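Local structure of SusD superfamily protein (Bacteroides thetaiotaomicron VPI-5482, 3HDX) at residues A[137-141]-A[142-146]; A[183-186]-A[187-190]; A[406-409]-A[410-413]. The protein probably binds polysaccharide at the outer membrane, as a SusD-family protein of carbohydrate metabolism. All blocks are in the same frame, centred on the assembly; numbering follows the deposited sequence.

Contact 1. Residues A[137-141]-A[142-146]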
loop_
_atom_site.group_PDB
_atom_site.type_symbol
_atom_site.label_atom_id
_atom_site.label_comp_id
_atom_site.label_asym_id
_atom_site.label_seq_id
_atom_site.Cartn_x
_atom_site.Cartn_y
_atom_site.Cartn_z
ATOM N N TYR A 137 4.361 -8.759 22.137
ATOM C CA TYR A 137 4.602 -10.141 22.563
ATOM C C TYR A 137 3.450 -11.033 22.128
ATOM O O TYR A 137 2.333 -10.530 21.896
ATOM C CB TYR A 137 4.755 -10.149 24.082
ATOM C CG TYR A 137 3.565 -9.568 24.841
ATOM C CD1 TYR A 137 3.465 -8.201 25.066
ATOM C CD2 TYR A 137 2.521 -10.398 25.304
ATOM C CE1 TYR A 137 2.372 -7.661 25.688
ATOM C CE2 TYR A 137 1.442 -9.860 25.974
ATOM C CZ TYR A 137 1.371 -8.508 26.178
ATOM O OH TYR A 137 0.315 -7.958 26.839
ATOM N N SER A 138 3.688 -12.343 22.079
ATOM C CA SER A 138 2.620 -13.242 21.642
ATOM C C SER A 138 1.588 -13.497 22.744
ATOM O O SER A 138 1.870 -13.368 23.951
ATOM C CB SER A 138 3.158 -14.565 21.139
ATOM O OG SER A 138 3.667 -15.324 22.197
ATOM N N TYR A 139 0.381 -13.830 22.316
ATOM C CA TYR A 139 -0.721 -14.122 23.236
ATOM C C TYR A 139 -1.561 -15.233 22.626
ATOM O O TYR A 139 -1.392 -15.557 21.457
ATOM C CB TYR A 139 -1.547 -12.876 23.540
ATOM C CG TYR A 139 -2.104 -12.204 22.319
ATOM C CD1 TYR A 139 -1.352 -11.273 21.602
ATOM C CD2 TYR A 139 -3.366 -12.532 21.847
ATOM C CE1 TYR A 139 -1.860 -10.672 20.448
ATOM C CE2 TYR A 139 -3.896 -11.945 20.686
ATOM C CZ TYR A 139 -3.135 -11.016 20.001
ATOM O OH TYR A 139 -3.664 -10.454 18.875
ATOM N N ASP A 140 -2.422 -15.839 23.436
ATOM C CA ASP A 140 -3.257 -16.947 22.953
ATOM C C ASP A 140 -4.389 -16.483 22.072
ATOM O O ASP A 140 -5.051 -15.484 22.377
ATOM C CB ASP A 140 -3.875 -17.720 24.133
ATOM C CG ASP A 140 -2.846 -18.491 24.946
ATOM O OD1 ASP A 140 -1.734 -18.803 24.464
ATOM O OD2 ASP A 140 -3.185 -18.846 26.094
ATOM N N ASN A 141 -4.641 -17.238 20.997
ATOM C CA ASN A 141 -5.837 -17.021 20.149
ATOM C C ASN A 141 -7.075 -17.144 21.025
ATOM O O ASN A 141 -7.105 -17.963 21.957
ATOM C CB ASN A 141 -5.932 -18.062 19.042
ATOM C CG ASN A 141 -4.981 -17.782 17.914
ATOM O OD1 ASN A 141 -5.124 -16.763 17.225
ATOM N ND2 ASN A 141 -4.023 -18.689 17.689
ATOM N N GLY A 142 -8.051 -16.279 20.772
ATOM C CA GLY A 142 -9.274 -16.228 21.582
ATOM C C GLY A 142 -9.158 -15.270 22.750
ATOM O O GLY A 142 -10.137 -15.024 23.446
ATOM N N THR A 143 -7.949 -14.743 22.998
ATOM C CA THR A 143 -7.746 -13.773 24.037
ATOM C C THR A 143 -7.098 -12.562 23.339
ATOM O O THR A 143 -6.619 -12.647 22.178
ATOM C CB THR A 143 -6.807 -14.290 25.136
ATOM O OG1 THR A 143 -5.433 -14.316 24.668
ATOM C CG2 THR A 143 -7.235 -15.705 25.611
ATOM N N PHE A 144 -7.141 -11.448 24.029
ATOM C CA PHE A 144 -6.414 -10.257 23.593
ATOM C C PHE A 144 -5.942 -9.536 24.849
ATOM O O PHE A 144 -6.695 -9.465 25.847
ATOM C CB PHE A 144 -7.299 -9.359 22.740
ATOM C CG PHE A 144 -6.542 -8.257 22.088
ATOM C CD1 PHE A 144 -5.767 -8.534 20.976
ATOM C CD2 PHE A 144 -6.573 -6.958 22.617
ATOM C CE1 PHE A 144 -4.993 -7.504 20.369
ATOM C CE2 PHE A 144 -5.838 -5.914 22.016
ATOM C CZ PHE A 144 -5.043 -6.193 20.880
ATOM N N PRO A 145 -4.687 -9.002 24.847
ATOM C CA PRO A 145 -4.229 -8.314 26.062
ATOM C C PRO A 145 -5.159 -7.198 26.535
ATOM O O PRO A 145 -5.678 -6.446 25.701
ATOM C CB PRO A 145 -2.861 -7.729 25.639
ATOM C CG PRO A 145 -2.381 -8.722 24.586
ATOM C CD PRO A 145 -3.619 -9.089 23.828
ATOM N N SER A 146 -5.346 -7.107 27.864
ATOM C CA SER A 146 -6.195 -6.075 28.468
ATOM C C SER A 146 -5.372 -4.802 28.608
ATOM O O SER A 146 -4.570 -4.626 29.555
ATOM C CB SER A 146 -6.751 -6.494 29.820
ATOM O OG SER A 146 -7.554 -5.458 30.338
#
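Tyr139 reaches Phe144 and Pro145 because its CG sits between the backbone N and the carbonyl carbon (chi1 56°). Phe144 answers with CG opposite its own backbone N (chi1 -170°), which brings CD1 and CE1 to the phenol end of Tyr139. Between these residues the chain reverses in a type II beta turn from Asp140 to Thr143. Gly142 occupies its third position with positive phi; a CB there would be jammed against the carbonyl O of Asn141.

The turn is closed by Thr143 N, which donates to Asp140 O at 3.1 Å. Thr143 OG1 donates to the same oxygen at 2.6 Å, so one carbonyl takes two bonds from one residue. The OG1 donor is the less tilted of the two from the carbonyl plane.

Past the turn, Phe144 puts its edge toward the face of Tyr139 in an offset edge-to-face pair, with centroids 5.4 Å apart and planes at 82°. Pro145 CD stands over the centre of a Tyr139 face in a CH-pi contact. The loop rests on helix 76-91: Tyr139 touches Tyr79, Ser138 OG bonds to Glu90, and Phe144 makes a second edge-to-face pair with Tyr79. At the far end, Tyr137 and Pro145 lie alongside with their side chains running in opposite senses, Tyr137 OH 3.4 Å from Pro145 CB.

Contact 2. Residues A[183-186]-A[187-190]. With EDO (1,2-ethanediol), chain L; EDO (1,2-ethanediol), chain B.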
loop_
_atom_site.group_PDB
_atom_site.type_symbol
_atom_site.label_atom_id
_atom_site.label_comp_id
_atom_site.label_asym_id
_atom_site.label_seq_id
_atom_site.Cartn_x
_atom_site.Cartn_y
_atom_site.Cartn_z
ATOM N N GLY A 183 15.017 -23.132 -1.327
ATOM C CA GLY A 183 14.940 -23.754 -2.654
ATOM C C GLY A 183 15.057 -22.914 -3.904
ATOM O O GLY A 183 15.067 -23.462 -4.981
ATOM N N SER A 184 15.102 -21.591 -3.756
ATOM C CA SER A 184 15.169 -20.659 -4.874
ATOM C C SER A 184 16.174 -19.541 -4.586
ATOM O O SER A 184 16.708 -19.437 -3.486
ATOM C CB SER A 184 13.773 -20.091 -5.156
ATOM O OG SER A 184 12.858 -21.087 -5.612
ATOM N N TYR A 185 16.482 -18.733 -5.601
ATOM C CA TYR A 185 17.395 -17.623 -5.388
ATOM C C TYR A 185 17.173 -16.469 -6.344
ATOM O O TYR A 185 16.565 -16.633 -7.392
ATOM C CB TYR A 185 18.853 -18.062 -5.486
ATOM C CG TYR A 185 19.379 -18.254 -6.873
ATOM C CD1 TYR A 185 19.049 -19.392 -7.610
ATOM C CD2 TYR A 185 20.243 -17.302 -7.454
ATOM C CE1 TYR A 185 19.576 -19.595 -8.904
ATOM C CE2 TYR A 185 20.760 -17.490 -8.745
ATOM C CZ TYR A 185 20.416 -18.646 -9.459
ATOM O OH TYR A 185 20.906 -18.855 -10.744
ATOM N N GLY A 186 17.745 -15.328 -5.959
ATOM C CA GLY A 186 17.789 -14.113 -6.775
ATOM C C GLY A 186 16.486 -13.696 -7.410
ATOM O O GLY A 186 15.530 -13.382 -6.709
ATOM N N ALA A 187 16.436 -13.751 -8.738
ATOM C CA ALA A 187 15.240 -13.361 -9.503
ATOM C C ALA A 187 13.966 -14.095 -9.110
ATOM O O ALA A 187 12.896 -13.532 -9.112
ATOM C CB ALA A 187 15.494 -13.477 -11.020
ATOM N N GLN A 188 14.108 -15.350 -8.689
ATOM C CA GLN A 188 12.957 -16.140 -8.282
ATOM C C GLN A 188 12.200 -15.566 -7.098
ATOM O O GLN A 188 11.005 -15.829 -6.961
ATOM C CB GLN A 188 13.384 -17.577 -7.965
ATOM C CG GLN A 188 13.897 -18.334 -9.202
ATOM C CD GLN A 188 14.434 -19.721 -8.832
ATOM O OE1 GLN A 188 15.343 -19.864 -8.007
ATOM N NE2 GLN A 188 13.890 -20.741 -9.482
ATOM N N TRP A 189 12.904 -14.849 -6.214
ATOM C CA TRP A 189 12.254 -14.235 -5.050
ATOM C C TRP A 189 11.939 -12.745 -5.218
ATOM O O TRP A 189 11.316 -12.155 -4.320
ATOM C CB TRP A 189 13.088 -14.460 -3.803
ATOM C CG TRP A 189 13.182 -15.864 -3.302
ATOM C CD1 TRP A 189 14.325 -16.617 -3.147
ATOM C CD2 TRP A 189 12.105 -16.656 -2.811
ATOM N NE1 TRP A 189 14.007 -17.834 -2.575
ATOM C CE2 TRP A 189 12.653 -17.882 -2.354
ATOM C CE3 TRP A 189 10.718 -16.454 -2.699
ATOM C CZ2 TRP A 189 11.841 -18.899 -1.808
ATOM C CZ3 TRP A 189 9.920 -17.465 -2.130
ATOM C CH2 TRP A 189 10.489 -18.663 -1.694
ATOM N N GLN A 190 12.395 -12.129 -6.318
ATOM C CA GLN A 190 12.120 -10.691 -6.561
ATOM C C GLN A 190 10.609 -10.470 -6.662
ATOM O O GLN A 190 9.905 -11.215 -7.329
ATOM C CB GLN A 190 12.769 -10.214 -7.849
ATOM C CG GLN A 190 14.265 -10.124 -7.785
ATOM C CD GLN A 190 14.896 -9.798 -9.131
ATOM O OE1 GLN A 190 14.194 -9.402 -10.071
ATOM N NE2 GLN A 190 16.242 -9.900 -9.209
HETATM C C1 EDO L . 15.399 -23.991 -8.115
HETATM O O1 EDO L . 14.292 -23.170 -7.690
HETATM C C2 EDO L . 16.278 -23.243 -9.100
HETATM O O2 EDO L . 17.016 -22.235 -8.399
HETATM C C1 EDO B . 8.730 -19.563 -4.974
HETATM O O1 EDO B . 8.078 -18.689 -5.904
HETATM C C2 EDO B . 10.220 -19.276 -5.062
HETATM O O2 EDO B . 10.731 -19.601 -6.358
#
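Gln188 leans back over Ser184 and Tyr185 from a short 3-10 segment. Its CB lies 3.4 Å from Tyr185 O, and CG stays close to the same oxygen. Beyond CG the chain is extended (chi2 175°), which carries the amide past that carbonyl to the backbone N of Tyr185. There OE1 accepts from Tyr185 N at 2.9 Å, with an N-H...O angle of 159°. The same OE1 takes a second bond from O2 of the ethanediol of chain L. NE2 donates to O1 of that molecule at 3.0 Å. O1 in turn donates to Gly183 O, so the diol bridges the amide and the backbone.

The main chain returns the grip: Gln188 N donates to Tyr185 O at 3.1 Å. Trp189 N donates to Gly186 O at 3.0 Å, and Gln190 N adds a weak bond to that oxygen.

Ser184 CB lies over one face of the Trp189 indole, toward the rim. C2 of the ethanediol of chain B covers the same face, 3.4 Å from Trp189 CH2, while its O2 is hydrogen-bonded to Ser184 OG. Trp189 NE1 is hydrogen-bonded to Tyr181 O, and the Trp189 and Tyr181 rings meet edge-to-face.

Both diols probably come from the crystallisation liquor. One pairs the indole face with Ser184 OG; the other takes the Gln188 amide and Gly183 O. Together they suggest a surface able to accept small polyols, which is consistent with carbohydrate binding but no evidence of it.

Contact 3. Residues A[406-409]-A[410-413]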
loop_
_atom_site.group_PDB
_atom_site.type_symbol
_atom_site.label_atom_id
_atom_site.label_comp_id
_atom_site.label_asym_id
_atom_site.label_seq_id
_atom_site.Cartn_x
_atom_site.Cartn_y
_atom_site.Cartn_z
ATOM N N GLY A 406 5.297 29.539 -11.183
ATOM C CA GLY A 406 5.611 30.877 -10.655
ATOM C C GLY A 406 6.445 30.856 -9.385
ATOM O O GLY A 406 6.288 31.744 -8.550
ATOM N N ASN A 407 7.301 29.827 -9.230
ATOM C CA ASN A 407 8.093 29.619 -8.024
ATOM C C ASN A 407 7.233 29.505 -6.746
ATOM O O ASN A 407 7.698 29.801 -5.651
ATOM C CB ASN A 407 9.202 30.701 -7.886
ATOM C CG ASN A 407 10.267 30.615 -8.999
ATOM O OD1 ASN A 407 10.499 29.574 -9.581
ATOM N ND2 ASN A 407 10.934 31.727 -9.265
ATOM N N ASN A 408 6.007 29.011 -6.899
ATOM C CA ASN A 408 5.052 28.883 -5.791
ATOM C C ASN A 408 5.122 27.427 -5.294
ATOM O O ASN A 408 4.682 26.510 -5.996
ATOM C CB ASN A 408 3.655 29.292 -6.220
ATOM C CG ASN A 408 2.671 29.290 -5.081
ATOM O OD1 ASN A 408 2.531 28.309 -4.385
ATOM N ND2 ASN A 408 1.950 30.406 -4.900
ATOM N N ARG A 409 5.656 27.265 -4.091
ATOM C CA ARG A 409 5.829 25.939 -3.434
ATOM C C ARG A 409 4.505 25.179 -3.330
ATOM O O ARG A 409 4.448 23.987 -3.647
ATOM C CB ARG A 409 6.455 26.114 -2.022
ATOM C CG ARG A 409 6.550 24.880 -1.118
ATOM C CD ARG A 409 7.016 25.323 0.337
ATOM N NE ARG A 409 6.844 24.316 1.407
ATOM C CZ ARG A 409 5.758 24.138 2.193
ATOM N NH1 ARG A 409 4.658 24.899 2.092
ATOM N NH2 ARG A 409 5.770 23.175 3.124
ATOM N N GLU A 410 3.435 25.871 -2.950
ATOM C CA GLU A 410 2.145 25.217 -2.753
ATOM C C GLU A 410 1.547 24.767 -4.110
ATOM O O GLU A 410 0.957 23.683 -4.203
ATOM C CB GLU A 410 1.216 26.098 -1.927
ATOM C CG GLU A 410 1.671 26.276 -0.478
ATOM C CD GLU A 410 2.874 27.223 -0.275
ATOM O OE1 GLU A 410 3.068 28.203 -1.050
ATOM O OE2 GLU A 410 3.668 26.962 0.645
ATOM N N SER A 411 1.761 25.559 -5.164
ATOM C CA SER A 411 1.290 25.189 -6.509
ATOM C C SER A 411 1.984 23.896 -6.946
ATOM O O SER A 411 1.343 23.001 -7.530
ATOM C CB SER A 411 1.560 26.284 -7.559
ATOM O OG SER A 411 0.826 27.469 -7.298
ATOM N N LEU A 412 3.298 23.798 -6.685
ATOM C CA LEU A 412 4.056 22.588 -7.027
ATOM C C LEU A 412 3.611 21.396 -6.173
ATOM O O LEU A 412 3.436 20.294 -6.694
ATOM C CB LEU A 412 5.570 22.854 -6.929
ATOM C CG LEU A 412 6.482 21.635 -7.205
ATOM C CD1 LEU A 412 6.163 21.096 -8.608
ATOM C CD2 LEU A 412 7.976 21.997 -7.108
ATOM N N ILE A 413 3.415 21.611 -4.873
ATOM C CA ILE A 413 2.888 20.522 -4.001
ATOM C C ILE A 413 1.556 20.005 -4.539
ATOM O O ILE A 413 1.400 18.797 -4.716
ATOM C CB ILE A 413 2.744 20.963 -2.520
ATOM C CG1 ILE A 413 4.110 21.160 -1.886
ATOM C CG2 ILE A 413 1.873 19.939 -1.703
ATOM C CD1 ILE A 413 4.046 21.981 -0.574
HETATM O O HOH W 1 0.998 29.977 -1.763
#
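Asn408 OD1 accepts from Ser411 N at 3.0 Å, with an N-H...O angle of 156°. The donor stands above the amide plane. This is the N-cap bond of helix 409-423. Asn408 CG lies opposite its backbone N (chi1 -175°), which turns OD1 back over the first turn. Asn408 O accepts from Leu412 N, and Arg409 O takes Ile413 N at 2.9 Å.

In the modelled conformer of Glu410, Arg409 NH1 forms a salt bridge to Glu410 OE2 at 2.7 Å. The carboxylate oxygen lies in the guanidinium plane and is met on its anti side. Ile413 CD1 covers one guanidinium face, 3.9 Å above the plane.

Farther out, Arg409 NE is held by Cys375 O of helix 363-376. Cutting Arg409 back to an alanine is likely to cost Glu410 its charge partner in this conformer, leave Cys375 O without its NE donor and uncover Ile413 CD1. Leu412 packs on helices 380-391 and 401-405, and Ile413 on Leu440 and Met441. The arrangement is a classic asparagine N-cap, here opening a helix packed among others in the SusD-family fold.

The three contacts follow one another along the chain and do not touch. Contacts 1 and 2 both lie in the N-terminal half of the chain; their centres are 35 Å apart and their nearest atoms about 24 Å apart. Contact 3 lies far along the chain, in the part that carries the SusD family sequence. Its centre is 49 Å from that of contact 1, on the opposite side of the chain's centre, and 44 Å from that of contact 2. Contacts 1 and 2 are surface loops between helices, whereas contact 3 is a partly buried helix start. Two ethanediols lie at contact 2, probably from the crystallisation liquor, though such molecules often mark pockets.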